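Local coordinates for ABC transporter, solute-binding protein (Staphylococcus aureus, PDB 6LKK), which binds glucose 6-phosphate between its two lobes as a solute-binding lipoprotein and probably serves as the sugar-phosphate sensor that feeds a two-component signalling system, at residues 4-9 with 30-35; 127-132 with 162-167; 72-77 with 91-96. One frame throughout, in Å; residues are numbered along the deposited sequence.

Contact 1: 4-9 with 30-35; sequences TVYSPY and EIKHGS. With G6P (6-O-phosphono-alpha-D-glucopyranose), chain B.
Tyr6 lies alongside the aliphatic chain of Lys32, both side chains pointing the same way from one sheet face; CE2 of Tyr6 meets CD of Lys32 at 3.7 Å. Lys32 starts with CG anti to the backbone N (chi1 -165°), then bends at chi3 and chi4 past the ring, whose hydroxyl is bound by Glu46 and the Gly52 amide. Val5 and Ile31 occupy the other face, where Ile31 packs on helix 11-25. Between the strands Val5 N gives a nearly straight bond to Glu30 O (2.8 Å), Lys32 N one to Val5 O (2.7 Å), and Ser7 N reaches Lys32 O at 3.0 Å. Beyond, Ser7 OG accepts from Tyr9 N (3.1 Å) in an ST turn, while His33 ND1 makes a weak, bent bond to Tyr9 O near the plane of the imidazole. That turn brings Pro8 and Tyr9 to the sugar: Pro8 CB lies 3.3 Å from G6P O6, and Tyr9 CE1 lies 3.2 Å from G6P O3. Asp216, itself bound to the ligand, is hydrogen-bonded to the Tyr9 hydroxyl and probably fixes the ring. The two strands and intervening helix 11-25 form a parallel beta-alpha-beta unit of a periplasmic-binding-protein lobe, its strand ends lining the ligand cleft.

Contact 2: 127-132 with 162-167; sequences GKIAYS and NHAMQL
Tyr131 fills the tight side of this parallel strand pair. Its CG sits in the crowded position between backbone N and carbonyl carbon (chi1 69°), which lays the ring back across the neighbouring strand: Gln166 CA lies over one face in a CH-pi contact, 4.1 Å from the ring centroid, and Ala164 CB approaches Tyr131 CD1 obliquely at 3.7 Å. Phe160 adds an edge-to-face ring contact, and Met144 of helix 138-151 also packs on the tyrosine. Gln166, extended with CG anti to the backbone N, carries its amide past the phenol at a steep angle, the two planes 76° apart. Its NE2 donates to Tyr131 OH at 3.2 Å, with the oxygen close to the amide plane. A water in the plane of the ring bonds to the same hydroxyl and donates to Ala164 O, so two partners hold the phenol oxygen.

The backbone is stitched by Met165 N to Ile129 O (2.7 Å), Tyr131 N to Met165 O (3.0 Å) and Leu167 N to Tyr131 O (2.7 Å). The solvent side lies at the exposed Met165, which meets mainly backbone atoms of Gly127 and Ile129; its chain, bent at chi2 and chi3, rests CG 3.4 Å from Gly127 O. There Gly127 N still donates to His163 O, but from above the carbonyl plane. At the other end Ser132 OG bonds Thr170, a residue of the sugar-phosphate site. Parallel strands joined through helices 138-151 and 154-161, with their C-terminal ends directed at the ligand, are characteristic of the alpha/beta lobes of periplasmic binding proteins.

Contact 3: 72-77 with 91-96; sequences PYQDTS and YVTSFL
An Asx turn leads into the 3-10 segment that begins at Thr76, in the loop after strand 70-71, and the residues before it run beside the start of strand 92-105 in nearly the same direction, 14° apart. Asp75 has CG anti to the backbone N (chi1 -170°), and its OD2 takes two bonds from Ser77, from N at 2.8 Å and from OG at 2.6 Å, both arriving from above the carboxylate plane. This double grip probably helps hold the carboxylate's rotation.

The direct hydrogen bond to the strand comes from the same residue's backbone: Asp75 N donates to Thr93 OG1 at 3.0 Å, with an N-H...O angle of 158°. Thr93 holds OG1 beside its own backbone N, and that hydroxyl in turn donates to a water at 2.8 Å, which donates to Tyr73 O. One threonine hydroxyl therefore acts as acceptor and donor at once, bridging to two peptide groups of the loop. Its methyl, CG2, faces Asp75 CB at a looser distance. Gln74 extends obliquely across Thr93, its CG close to Val92 O, and gives its NE2 to Asn89 O. At the far end Pro72 and Tyr91 lie side by side, pointing the same way, with Pro72 CG 3.7 Å from Tyr91 CE1.

Thr93 also pairs through its backbone with Ile218 of strand 213-221, while Tyr73 packs on Leu220 of that strand and on Lys231 of helix 230-237; Asp75 touches Gln235 of the same helix, so the loop lies between that helix and the start of strand 92-105.

How the contacts relate
Contacts 1 and 3 meet directly: the hydroxyl of Tyr9 packs on the aromatic ring of Phe95, with Tyr9 OH 3.3 Å from Phe95 CD2, and the centres of the two contacts are about 18 Å apart. Contact 2 stands off, its centre about 26 Å from that of contact 1 and about 35 Å from that of contact 3, on the opposite side of the chain's centre from contact 3. The nearest atoms of contacts 1 and 2 are still about 7 Å apart. Glucose 6-phosphate is touched by Pro8 and Tyr9 from contact 1. In contact 2 the side chain of Ser132 is about 5 Å from bound G6P; in contact 3 the side chain of Val92 is about 11 Å from bound G6P. All three reach one mixed sheet.

Contact 1: 4-9 with 30-35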
loop_
_atom_site.group_PDB
_atom_site.type_symbol
_atom_site.label_atom_id
_atom_site.label_comp_id
_atom_site.label_asym_id
_atom_site.label_seq_id
_atom_site.Cartn_x
_atom_site.Cartn_y
_atom_site.Cartn_z
ATOM N N THR A 4 13.750 11.026 -10.922
ATOM C CA THR A 4 12.598 10.189 -11.228
ATOM C C THR A 4 12.288 9.273 -10.051
ATOM O O THR A 4 13.174 8.577 -9.544
ATOM C CB THR A 4 12.847 9.365 -12.492
ATOM O OG1 THR A 4 13.017 10.250 -13.606
ATOM C CG2 THR A 4 11.679 8.426 -12.773
ATOM N N VAL A 5 11.025 9.272 -9.633
ATOM C CA VAL A 5 10.534 8.434 -8.547
ATOM C C VAL A 5 9.588 7.398 -9.139
ATOM O O VAL A 5 8.666 7.750 -9.885
ATOM C CB VAL A 5 9.819 9.278 -7.474
ATOM C CG1 VAL A 5 9.227 8.394 -6.377
ATOM C CG2 VAL A 5 10.771 10.311 -6.878
ATOM N N TYR A 6 9.818 6.126 -8.819
ATOM C CA TYR A 6 8.842 5.076 -9.087
ATOM C C TYR A 6 7.898 4.985 -7.897
ATOM O O TYR A 6 8.351 4.949 -6.750
ATOM C CB TYR A 6 9.507 3.713 -9.292
ATOM C CG TYR A 6 10.595 3.635 -10.339
ATOM C CD1 TYR A 6 11.905 3.981 -10.034
ATOM C CD2 TYR A 6 10.324 3.163 -11.616
ATOM C CE1 TYR A 6 12.910 3.887 -10.984
ATOM C CE2 TYR A 6 11.321 3.067 -12.573
ATOM C CZ TYR A 6 12.610 3.431 -12.249
ATOM O OH TYR A 6 13.604 3.335 -13.195
ATOM N N SER A 7 6.592 4.942 -8.159
ATOM C CA SER A 7 5.675 4.806 -7.033
ATOM C C SER A 7 4.325 4.222 -7.430
ATOM O O SER A 7 3.709 4.682 -8.399
ATOM C CB SER A 7 5.447 6.160 -6.363
ATOM O OG SER A 7 4.572 6.014 -5.258
ATOM N N PRO A 8 3.824 3.219 -6.699
ATOM C CA PRO A 8 2.435 2.783 -6.900
ATOM C C PRO A 8 1.404 3.684 -6.245
ATOM O O PRO A 8 0.201 3.455 -6.436
ATOM C CB PRO A 8 2.418 1.386 -6.264
ATOM C CG PRO A 8 3.440 1.477 -5.188
ATOM C CD PRO A 8 4.532 2.348 -5.744
ATOM N N TYR A 9 1.823 4.684 -5.470
ATOM C CA TYR A 9 0.869 5.603 -4.866
ATOM C C TYR A 9 0.101 6.356 -5.943
ATOM O O TYR A 9 0.589 6.567 -7.056
ATOM C CB TYR A 9 1.568 6.623 -3.966
ATOM C CG TYR A 9 2.108 6.081 -2.663
ATOM C CD1 TYR A 9 1.269 5.479 -1.739
ATOM C CD2 TYR A 9 3.450 6.213 -2.342
ATOM C CE1 TYR A 9 1.760 4.993 -0.541
ATOM C CE2 TYR A 9 3.948 5.735 -1.149
ATOM C CZ TYR A 9 3.103 5.127 -0.252
ATOM O OH TYR A 9 3.597 4.650 0.938
ATOM N N GLU A 30 9.887 13.803 -11.404
ATOM C CA GLU A 30 8.921 13.117 -12.248
ATOM C C GLU A 30 8.580 11.779 -11.608
ATOM O O GLU A 30 9.452 11.115 -11.038
ATOM C CB GLU A 30 9.472 12.909 -13.663
ATOM C CG GLU A 30 9.761 14.211 -14.401
ATOM C CD GLU A 30 10.210 13.995 -15.835
ATOM O OE1 GLU A 30 10.641 12.870 -16.164
ATOM O OE2 GLU A 30 10.129 14.952 -16.634
ATOM N N ILE A 31 7.310 11.391 -11.685
ATOM C CA ILE A 31 6.827 10.161 -11.070
ATOM C C ILE A 31 6.484 9.165 -12.165
ATOM O O ILE A 31 5.848 9.519 -13.165
ATOM C CB ILE A 31 5.596 10.399 -10.174
ATOM C CG1 ILE A 31 5.845 11.543 -9.185
ATOM C CG2 ILE A 31 5.248 9.114 -9.427
ATOM C CD1 ILE A 31 4.598 11.981 -8.441
ATOM N N LYS A 32 6.894 7.917 -11.968
ATOM C CA LYS A 32 6.471 6.804 -12.809
ATOM C C LYS A 32 5.490 5.965 -11.999
ATOM O O LYS A 32 5.877 5.333 -11.009
ATOM C CB LYS A 32 7.668 5.976 -13.268
ATOM C CG LYS A 32 7.353 5.027 -14.412
ATOM C CD LYS A 32 8.575 4.223 -14.835
ATOM C CE LYS A 32 9.624 5.095 -15.519
ATOM N NZ LYS A 32 9.707 4.830 -16.982
ATOM N N HIS A 33 4.225 5.969 -12.413
ATOM C CA HIS A 33 3.151 5.287 -11.706
ATOM C C HIS A 33 2.911 3.901 -12.293
ATOM O O HIS A 33 3.178 3.648 -13.471
ATOM C CB HIS A 33 1.851 6.094 -11.775
ATOM C CG HIS A 33 1.861 7.342 -10.948
ATOM N ND1 HIS A 33 1.722 7.327 -9.577
ATOM C CD2 HIS A 33 1.972 8.644 -11.299
ATOM C CE1 HIS A 33 1.756 8.566 -9.119
ATOM N NE2 HIS A 33 1.906 9.384 -10.144
ATOM N N GLY A 34 2.395 3.008 -11.457
ATOM C CA GLY A 34 2.041 1.671 -11.893
ATOM C C GLY A 34 1.835 0.767 -10.700
ATOM O O GLY A 34 2.108 1.132 -9.554
ATOM N N SER A 35 1.329 -0.430 -10.987
ATOM C CA SER A 35 1.224 -1.449 -9.952
ATOM C C SER A 35 2.611 -1.767 -9.407
ATOM O O SER A 35 3.609 -1.708 -10.130
ATOM C CB SER A 35 0.567 -2.711 -10.509
ATOM O OG SER A 35 -0.736 -2.434 -10.985
HETATM C C1 G6P B . -0.606 -0.926 -1.259
HETATM C C2 G6P B . 0.447 -0.065 -0.518
HETATM C C3 G6P B . 0.652 1.289 -1.089
HETATM C C4 G6P B . 0.553 1.270 -2.549
HETATM C C5 G6P B . -0.883 0.946 -2.947
HETATM C C6 G6P B . -0.990 0.771 -4.428
HETATM O O1 G6P B . -1.534 -1.435 -0.350
HETATM O O2 G6P B . 0.080 0.076 0.865
HETATM O O3 G6P B . 2.014 1.765 -0.702
HETATM O O4 G6P B . 0.897 2.568 -3.095
HETATM O O5 G6P B . -1.388 -0.293 -2.323
HETATM O O6 G6P B . -0.115 -0.260 -4.826
HETATM P P G6P B . -0.690 -1.512 -5.806
HETATM O O1P G6P B . 0.491 -2.394 -6.172
HETATM O O2P G6P B . -1.326 -0.931 -7.084
HETATM O O3P G6P B . -1.694 -2.307 -5.055
#

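Contact 2: 127-132 with 162-167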
loop_
_atom_site.group_PDB
_atom_site.type_symbol
_atom_site.label_atom_id
_atom_site.label_comp_id
_atom_site.label_asym_id
_atom_site.label_seq_id
_atom_site.Cartn_x
_atom_site.Cartn_y
_atom_site.Cartn_z
ATOM N N GLY A 127 -19.958 -12.715 -7.248
ATOM C CA GLY A 127 -19.685 -11.990 -8.471
ATOM C C GLY A 127 -19.855 -10.491 -8.383
ATOM O O GLY A 127 -19.670 -9.805 -9.394
ATOM N N LYS A 128 -20.198 -9.957 -7.211
ATOM C CA LYS A 128 -20.393 -8.526 -7.021
ATOM C C LYS A 128 -19.341 -7.931 -6.093
ATOM O O LYS A 128 -19.537 -6.839 -5.551
ATOM C CB LYS A 128 -21.803 -8.263 -6.494
ATOM C CG LYS A 128 -22.886 -8.835 -7.402
ATOM C CD LYS A 128 -24.287 -8.478 -6.937
ATOM C CE LYS A 128 -25.333 -9.072 -7.867
ATOM N NZ LYS A 128 -26.704 -8.571 -7.574
ATOM N N ILE A 129 -18.226 -8.636 -5.913
ATOM C CA ILE A 129 -17.095 -8.192 -5.108
ATOM C C ILE A 129 -15.876 -8.141 -6.015
ATOM O O ILE A 129 -15.724 -8.988 -6.902
ATOM C CB ILE A 129 -16.841 -9.144 -3.919
ATOM C CG1 ILE A 129 -18.139 -9.417 -3.158
ATOM C CG2 ILE A 129 -15.765 -8.578 -2.999
ATOM C CD1 ILE A 129 -18.814 -8.173 -2.624
ATOM N N ALA A 130 -15.002 -7.159 -5.791
ATOM C CA ALA A 130 -13.833 -6.963 -6.636
ATOM C C ALA A 130 -12.554 -6.932 -5.808
ATOM O O ALA A 130 -12.556 -6.548 -4.637
ATOM C CB ALA A 130 -13.941 -5.668 -7.448
ATOM N N TYR A 131 -11.459 -7.344 -6.443
ATOM C CA TYR A 131 -10.123 -7.229 -5.872
ATOM C C TYR A 131 -9.134 -7.120 -7.022
ATOM O O TYR A 131 -9.480 -7.350 -8.182
ATOM C CB TYR A 131 -9.787 -8.414 -4.959
ATOM C CG TYR A 131 -9.610 -9.733 -5.681
ATOM C CD1 TYR A 131 -10.701 -10.413 -6.207
ATOM C CD2 TYR A 131 -8.353 -10.303 -5.825
ATOM C CE1 TYR A 131 -10.541 -11.619 -6.863
ATOM C CE2 TYR A 131 -8.184 -11.508 -6.477
ATOM C CZ TYR A 131 -9.280 -12.162 -6.993
ATOM O OH TYR A 131 -9.104 -13.365 -7.643
ATOM N N SER A 132 -7.895 -6.761 -6.696
ATOM C CA SER A 132 -6.875 -6.561 -7.716
ATOM C C SER A 132 -5.892 -7.729 -7.758
ATOM O O SER A 132 -5.700 -8.458 -6.783
ATOM C CB SER A 132 -6.124 -5.244 -7.491
ATOM O OG SER A 132 -5.611 -5.144 -6.177
ATOM N N ASN A 162 -13.164 -17.486 -6.035
ATOM C CA ASN A 162 -14.297 -17.993 -6.801
ATOM C C ASN A 162 -15.566 -17.188 -6.562
ATOM O O ASN A 162 -16.545 -17.369 -7.294
ATOM C CB ASN A 162 -14.549 -19.462 -6.458
ATOM C CG ASN A 162 -13.435 -20.373 -6.944
ATOM O OD1 ASN A 162 -12.824 -20.123 -7.981
ATOM N ND2 ASN A 162 -13.168 -21.436 -6.192
ATOM N N HIS A 163 -15.569 -16.310 -5.561
ATOM C CA HIS A 163 -16.716 -15.478 -5.231
ATOM C C HIS A 163 -16.599 -14.066 -5.785
ATOM O O HIS A 163 -17.590 -13.329 -5.776
ATOM C CB HIS A 163 -16.871 -15.411 -3.705
ATOM C CG HIS A 163 -18.279 -15.208 -3.238
ATOM N ND1 HIS A 163 -19.216 -16.218 -3.239
ATOM C CD2 HIS A 163 -18.903 -14.115 -2.737
ATOM C CE1 HIS A 163 -20.360 -15.754 -2.764
ATOM N NE2 HIS A 163 -20.196 -14.480 -2.454
ATOM N N ALA A 164 -15.425 -13.679 -6.281
ATOM C CA ALA A 164 -15.110 -12.286 -6.558
ATOM C C ALA A 164 -14.543 -12.134 -7.963
ATOM O O ALA A 164 -14.162 -13.106 -8.621
ATOM C CB ALA A 164 -14.114 -11.740 -5.527
ATOM N N MET A 165 -14.479 -10.881 -8.405
ATOM C CA MET A 165 -13.997 -10.515 -9.730
ATOM C C MET A 165 -12.630 -9.863 -9.582
ATOM O O MET A 165 -12.494 -8.854 -8.880
ATOM C CB MET A 165 -14.973 -9.561 -10.416
ATOM C CG MET A 165 -16.422 -10.013 -10.359
ATOM S SD MET A 165 -16.700 -11.553 -11.247
ATOM C CE MET A 165 -16.988 -10.931 -12.903
ATOM N N GLN A 166 -11.625 -10.434 -10.236
ATOM C CA GLN A 166 -10.275 -9.894 -10.186
ATOM C C GLN A 166 -10.120 -8.805 -11.238
ATOM O O GLN A 166 -10.498 -8.994 -12.399
ATOM C CB GLN A 166 -9.235 -10.990 -10.408
ATOM C CG GLN A 166 -7.804 -10.503 -10.252
ATOM C CD GLN A 166 -6.780 -11.578 -10.544
ATOM O OE1 GLN A 166 -5.984 -11.452 -11.473
ATOM N NE2 GLN A 166 -6.789 -12.636 -9.747
ATOM N N LEU A 167 -9.565 -7.670 -10.825
ATOM C CA LEU A 167 -9.271 -6.555 -11.709
ATOM C C LEU A 167 -7.764 -6.353 -11.785
ATOM O O LEU A 167 -7.018 -6.738 -10.882
ATOM C CB LEU A 167 -9.945 -5.269 -11.219
ATOM C CG LEU A 167 -11.429 -5.378 -10.866
ATOM C CD1 LEU A 167 -11.946 -4.053 -10.327
ATOM C CD2 LEU A 167 -12.236 -5.814 -12.075
HETATM O O HOH W 1 -11.179 -14.405 -9.023
#

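Contact 3: 72-77 with 91-96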
loop_
_atom_site.group_PDB
_atom_site.type_symbol
_atom_site.label_atom_id
_atom_site.label_comp_id
_atom_site.label_asym_id
_atom_site.label_seq_id
_atom_site.Cartn_x
_atom_site.Cartn_y
_atom_site.Cartn_z
ATOM N N PRO A 72 22.051 -0.675 -1.020
ATOM C CA PRO A 72 21.845 -0.833 0.426
ATOM C C PRO A 72 21.930 0.516 1.125
ATOM O O PRO A 72 22.989 1.148 1.153
ATOM C CB PRO A 72 22.982 -1.768 0.858
ATOM C CG PRO A 72 23.483 -2.391 -0.396
ATOM C CD PRO A 72 23.267 -1.382 -1.471
ATOM N N TYR A 73 20.808 0.954 1.690
ATOM C CA TYR A 73 20.747 2.250 2.348
ATOM C C TYR A 73 19.493 2.360 3.197
ATOM O O TYR A 73 18.401 1.985 2.759
ATOM C CB TYR A 73 20.779 3.379 1.316
ATOM C CG TYR A 73 20.731 4.761 1.924
ATOM C CD1 TYR A 73 21.870 5.337 2.472
ATOM C CD2 TYR A 73 19.551 5.490 1.951
ATOM C CE1 TYR A 73 21.835 6.600 3.027
ATOM C CE2 TYR A 73 19.506 6.758 2.505
ATOM C CZ TYR A 73 20.653 7.307 3.041
ATOM O OH TYR A 73 20.626 8.567 3.595
ATOM N N GLN A 74 19.645 2.856 4.419
ATOM C CA GLN A 74 18.519 3.252 5.245
ATOM C C GLN A 74 18.805 4.629 5.818
ATOM O O GLN A 74 19.934 4.916 6.228
ATOM C CB GLN A 74 18.258 2.262 6.379
ATOM C CG GLN A 74 17.771 0.906 5.915
ATOM C CD GLN A 74 17.380 0.008 7.072
ATOM O OE1 GLN A 74 17.574 0.359 8.236
ATOM N NE2 GLN A 74 16.821 -1.154 6.758
ATOM N N ASP A 75 17.783 5.479 5.833
ATOM C CA ASP A 75 17.931 6.806 6.405
ATOM C C ASP A 75 18.268 6.703 7.886
ATOM O O ASP A 75 17.814 5.798 8.589
ATOM C CB ASP A 75 16.647 7.612 6.212
ATOM C CG ASP A 75 16.820 9.074 6.563
ATOM O OD1 ASP A 75 17.299 9.841 5.701
ATOM O OD2 ASP A 75 16.493 9.454 7.708
ATOM N N THR A 76 19.080 7.649 8.364
ATOM C CA THR A 76 19.466 7.643 9.772
ATOM C C THR A 76 18.250 7.716 10.690
ATOM O O THR A 76 18.289 7.190 11.808
ATOM C CB THR A 76 20.415 8.806 10.059
ATOM O OG1 THR A 76 21.555 8.717 9.198
ATOM C CG2 THR A 76 20.879 8.783 11.514
ATOM N N SER A 77 17.163 8.344 10.234
ATOM C CA SER A 77 16.008 8.577 11.092
ATOM C C SER A 77 15.221 7.311 11.389
ATOM O O SER A 77 14.170 7.407 12.029
ATOM C CB SER A 77 15.082 9.618 10.460
ATOM O OG SER A 77 14.444 9.110 9.305
ATOM N N TYR A 91 17.859 -2.573 2.065
ATOM C CA TYR A 91 17.609 -1.690 0.936
ATOM C C TYR A 91 16.442 -0.739 1.164
ATOM O O TYR A 91 16.219 0.148 0.331
ATOM C CB TYR A 91 17.324 -2.510 -0.330
ATOM C CG TYR A 91 18.429 -3.463 -0.715
ATOM C CD1 TYR A 91 19.472 -3.052 -1.533
ATOM C CD2 TYR A 91 18.425 -4.777 -0.270
ATOM C CE1 TYR A 91 20.484 -3.922 -1.889
ATOM C CE2 TYR A 91 19.432 -5.654 -0.621
ATOM C CZ TYR A 91 20.457 -5.220 -1.432
ATOM O OH TYR A 91 21.462 -6.091 -1.785
ATOM N N VAL A 92 15.700 -0.893 2.257
ATOM C CA VAL A 92 14.401 -0.250 2.413
ATOM C C VAL A 92 14.357 0.514 3.729
ATOM O O VAL A 92 14.723 -0.024 4.782
ATOM C CB VAL A 92 13.255 -1.278 2.352
ATOM C CG1 VAL A 92 11.906 -0.596 2.540
ATOM C CG2 VAL A 92 13.290 -2.030 1.030
ATOM N N THR A 93 13.897 1.761 3.663
ATOM C CA THR A 93 13.525 2.545 4.832
ATOM C C THR A 93 12.006 2.563 4.931
ATOM O O THR A 93 11.323 2.869 3.950
ATOM C CB THR A 93 14.054 3.978 4.727
ATOM O OG1 THR A 93 15.479 3.965 4.587
ATOM C CG2 THR A 93 13.673 4.802 5.957
ATOM N N SER A 94 11.476 2.236 6.105
ATOM C CA SER A 94 10.033 2.309 6.291
ATOM C C SER A 94 9.565 3.755 6.174
ATOM O O SER A 94 10.259 4.685 6.595
ATOM C CB SER A 94 9.641 1.724 7.645
ATOM O OG SER A 94 9.919 0.334 7.678
ATOM N N PHE A 95 8.375 3.935 5.590
ATOM C CA PHE A 95 7.883 5.255 5.210
ATOM C C PHE A 95 6.509 5.562 5.796
ATOM O O PHE A 95 6.317 6.623 6.398
ATOM C CB PHE A 95 7.842 5.361 3.683
ATOM C CG PHE A 95 7.127 6.581 3.171
ATOM C CD1 PHE A 95 7.497 7.848 3.591
ATOM C CD2 PHE A 95 6.092 6.458 2.253
ATOM C CE1 PHE A 95 6.845 8.967 3.120
ATOM C CE2 PHE A 95 5.435 7.574 1.778
ATOM C CZ PHE A 95 5.813 8.831 2.209
ATOM N N LEU A 96 5.546 4.658 5.616
ATOM C CA LEU A 96 4.188 4.869 6.100
ATOM C C LEU A 96 3.580 3.530 6.486
ATOM O O LEU A 96 4.011 2.473 6.020
ATOM C CB LEU A 96 3.293 5.541 5.049
ATOM C CG LEU A 96 3.455 7.031 4.743
ATOM C CD1 LEU A 96 2.445 7.421 3.673
ATOM C CD2 LEU A 96 3.279 7.899 5.984
HETATM O O HOH W 2 16.152 3.504 1.924
#